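Local coordinates for 5-carboxymethyl-2-hydroxymuconate delta-isomerase (Mycobacterium smegmatis, PDB 4PFZ), which probably acts as a metal-binding isomerase or acetylpyruvate hydrolase of the fumarylacetoacetate hydrolase family, at residues L182-N187 against V239-E244. Residues are numbered along the deposited sequence; the frame is centred on the assembly and turned at random.
Sequences LRTEVN and VSITVE
V239 sets its CG1 methyl, anti to its own backbone N (chi1 -171°), obliquely across CG2 of T184, 3.8 Å away, on the buried face of an antiparallel strand pair; H110 of strand 108-118 touches both residues. At S240 the backbone pairs with E185 through two bonds: S240 N gives to E185 O, and E185 N reaches S240 O at 2.7 Å, almost straight. The S240 hydroxyl lies on the other, partly exposed face and is hydrogen-bonded to T250 of the next strand. I241 returns to the buried face beside T184, its CG1 3.9 Å from T184 CG2, while T184 OG1 is satisfied by Q192 on the flanking strand. I241 CG2 runs alongside L182 and meets its CD1 at 3.6 Å. T242 repeats the double backbone bond with R183, T242 N to R183 O being 2.8 Å. Its side chain runs alongside that of R183 and covers one face of the guanidinium, with T242 CB 4.0 Å from the plane, over its centre. The extended R183 chain places NE 2.9 Å from E185 OE2; this salt bridge lies nearly in the guanidinium plane but meets the carboxylate from above its own plane, and should help fix the rotation of the group. T242 OG1 is hydrogen-bonded to T248. V243 ends the buried row by bringing CG2 to 3.5 Å from CD1 of L182. A mainly apolar face of L182, T184, V239, I241 and V243 and a polar, salt-bridged face of R183, E185, S240 and T242 characterise this antiparallel pairing of inner strands 181-186 and 238-243, part of the beta-rich core of the FAH fold.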
loop_
_atom_site.group_PDB
_atom_site.type_symbol
_atom_site.label_atom_id
_atom_site.label_comp_id
_atom_site.label_asym_id
_atom_site.label_seq_id
_atom_site.Cartn_x
_atom_site.Cartn_y
_atom_site.Cartn_z
ATOM N N LEU B 182 0.529 -14.527 -22.421
ATOM C CA LEU B 182 0.584 -13.119 -22.057
ATOM C C LEU B 182 1.425 -12.380 -23.098
ATOM O O LEU B 182 2.511 -12.838 -23.457
ATOM C CB LEU B 182 1.184 -12.952 -20.658
ATOM C CG LEU B 182 1.553 -11.547 -20.177
ATOM C CD1 LEU B 182 0.340 -10.656 -20.204
ATOM C CD2 LEU B 182 2.123 -11.605 -18.763
ATOM N N ARG B 183 0.921 -11.270 -23.621
ATOM C CA ARG B 183 1.716 -10.505 -24.571
ATOM C C ARG B 183 1.431 -9.016 -24.490
ATOM O O ARG B 183 0.317 -8.591 -24.158
ATOM C CB ARG B 183 1.495 -11.012 -26.003
ATOM C CG ARG B 183 0.239 -10.512 -26.685
ATOM C CD ARG B 183 0.243 -10.911 -28.170
ATOM N NE ARG B 183 -0.862 -10.284 -28.888
ATOM C CZ ARG B 183 -2.064 -10.831 -29.031
ATOM N NH1 ARG B 183 -2.315 -12.030 -28.513
ATOM N NH2 ARG B 183 -3.012 -10.191 -29.699
ATOM N N THR B 184 2.463 -8.229 -24.775
ATOM C CA THR B 184 2.392 -6.767 -24.685
ATOM C C THR B 184 2.699 -6.205 -26.057
ATOM O O THR B 184 3.667 -6.619 -26.683
ATOM C CB THR B 184 3.395 -6.204 -23.660
ATOM O OG1 THR B 184 3.204 -6.845 -22.401
ATOM C CG2 THR B 184 3.222 -4.670 -23.468
ATOM N N GLU B 185 1.872 -5.286 -26.542
ATOM C CA GLU B 185 2.206 -4.591 -27.779
ATOM C C GLU B 185 2.307 -3.096 -27.531
ATOM O O GLU B 185 1.532 -2.529 -26.764
ATOM C CB GLU B 185 1.177 -4.884 -28.870
ATOM C CG GLU B 185 0.999 -6.377 -29.115
ATOM C CD GLU B 185 -0.094 -6.687 -30.106
ATOM O OE1 GLU B 185 -0.760 -5.736 -30.575
ATOM O OE2 GLU B 185 -0.290 -7.882 -30.419
ATOM N N VAL B 186 3.293 -2.481 -28.171
ATOM C CA VAL B 186 3.437 -1.035 -28.193
ATOM C C VAL B 186 3.206 -0.542 -29.620
ATOM O O VAL B 186 3.950 -0.913 -30.534
ATOM C CB VAL B 186 4.828 -0.609 -27.687
ATOM C CG1 VAL B 186 4.944 0.912 -27.653
ATOM C CG2 VAL B 186 5.076 -1.189 -26.305
ATOM N N ASN B 187 2.159 0.262 -29.808
ATOM C CA ASN B 187 1.766 0.762 -31.130
ATOM C C ASN B 187 1.595 -0.356 -32.160
ATOM O O ASN B 187 1.909 -0.182 -33.333
ATOM C CB ASN B 187 2.790 1.790 -31.632
ATOM C CG ASN B 187 2.982 2.929 -30.650
ATOM O OD1 ASN B 187 2.026 3.370 -30.013
ATOM N ND2 ASN B 187 4.217 3.406 -30.516
ATOM N N VAL B 239 -0.143 1.288 -25.338
ATOM C CA VAL B 239 0.314 -0.008 -24.856
ATOM C C VAL B 239 -0.884 -0.929 -24.702
ATOM O O VAL B 239 -1.870 -0.559 -24.067
ATOM C CB VAL B 239 1.040 0.084 -23.502
ATOM C CG1 VAL B 239 1.689 -1.259 -23.142
ATOM C CG2 VAL B 239 2.072 1.194 -23.515
ATOM N N SER B 240 -0.797 -2.114 -25.291
ATOM C CA SER B 240 -1.868 -3.094 -25.199
ATOM C C SER B 240 -1.360 -4.435 -24.688
ATOM O O SER B 240 -0.474 -5.043 -25.284
ATOM C CB SER B 240 -2.549 -3.268 -26.550
ATOM O OG SER B 240 -3.352 -2.139 -26.836
ATOM N N ILE B 241 -1.929 -4.885 -23.574
ATOM C CA ILE B 241 -1.539 -6.152 -22.975
ATOM C C ILE B 241 -2.685 -7.136 -23.105
ATOM O O ILE B 241 -3.802 -6.863 -22.669
ATOM C CB ILE B 241 -1.160 -5.995 -21.488
ATOM C CG1 ILE B 241 -0.042 -4.957 -21.337
ATOM C CG2 ILE B 241 -0.741 -7.346 -20.906
ATOM C CD1 ILE B 241 -0.005 -4.298 -19.982
ATOM N N THR B 242 -2.399 -8.271 -23.718
ATOM C CA THR B 242 -3.412 -9.260 -23.976
ATOM C C THR B 242 -3.104 -10.532 -23.207
ATOM O O THR B 242 -2.000 -11.074 -23.270
ATOM C CB THR B 242 -3.524 -9.569 -25.487
ATOM O OG1 THR B 242 -3.949 -8.387 -26.178
ATOM C CG2 THR B 242 -4.537 -10.673 -25.732
ATOM N N VAL B 243 -4.090 -11.010 -22.471
ATOM C CA VAL B 243 -3.958 -12.321 -21.861
ATOM C C VAL B 243 -4.988 -13.246 -22.457
ATOM O O VAL B 243 -6.164 -12.897 -22.564
ATOM C CB VAL B 243 -4.123 -12.263 -20.338
ATOM C CG1 VAL B 243 -4.005 -13.646 -19.720
ATOM C CG2 VAL B 243 -3.083 -11.342 -19.754
ATOM N N GLU B 244 -4.520 -14.418 -22.868
ATOM C CA GLU B 244 -5.380 -15.442 -23.417
ATOM C C GLU B 244 -6.505 -15.786 -22.447
ATOM O O GLU B 244 -6.254 -16.112 -21.289
ATOM C CB GLU B 244 -4.556 -16.687 -23.736
ATOM C CG GLU B 244 -5.352 -17.834 -24.305
ATOM C CD GLU B 244 -4.481 -19.033 -24.631
ATOM O OE1 GLU B 244 -3.263 -18.982 -24.350
ATOM O OE2 GLU B 244 -5.020 -20.026 -25.170
#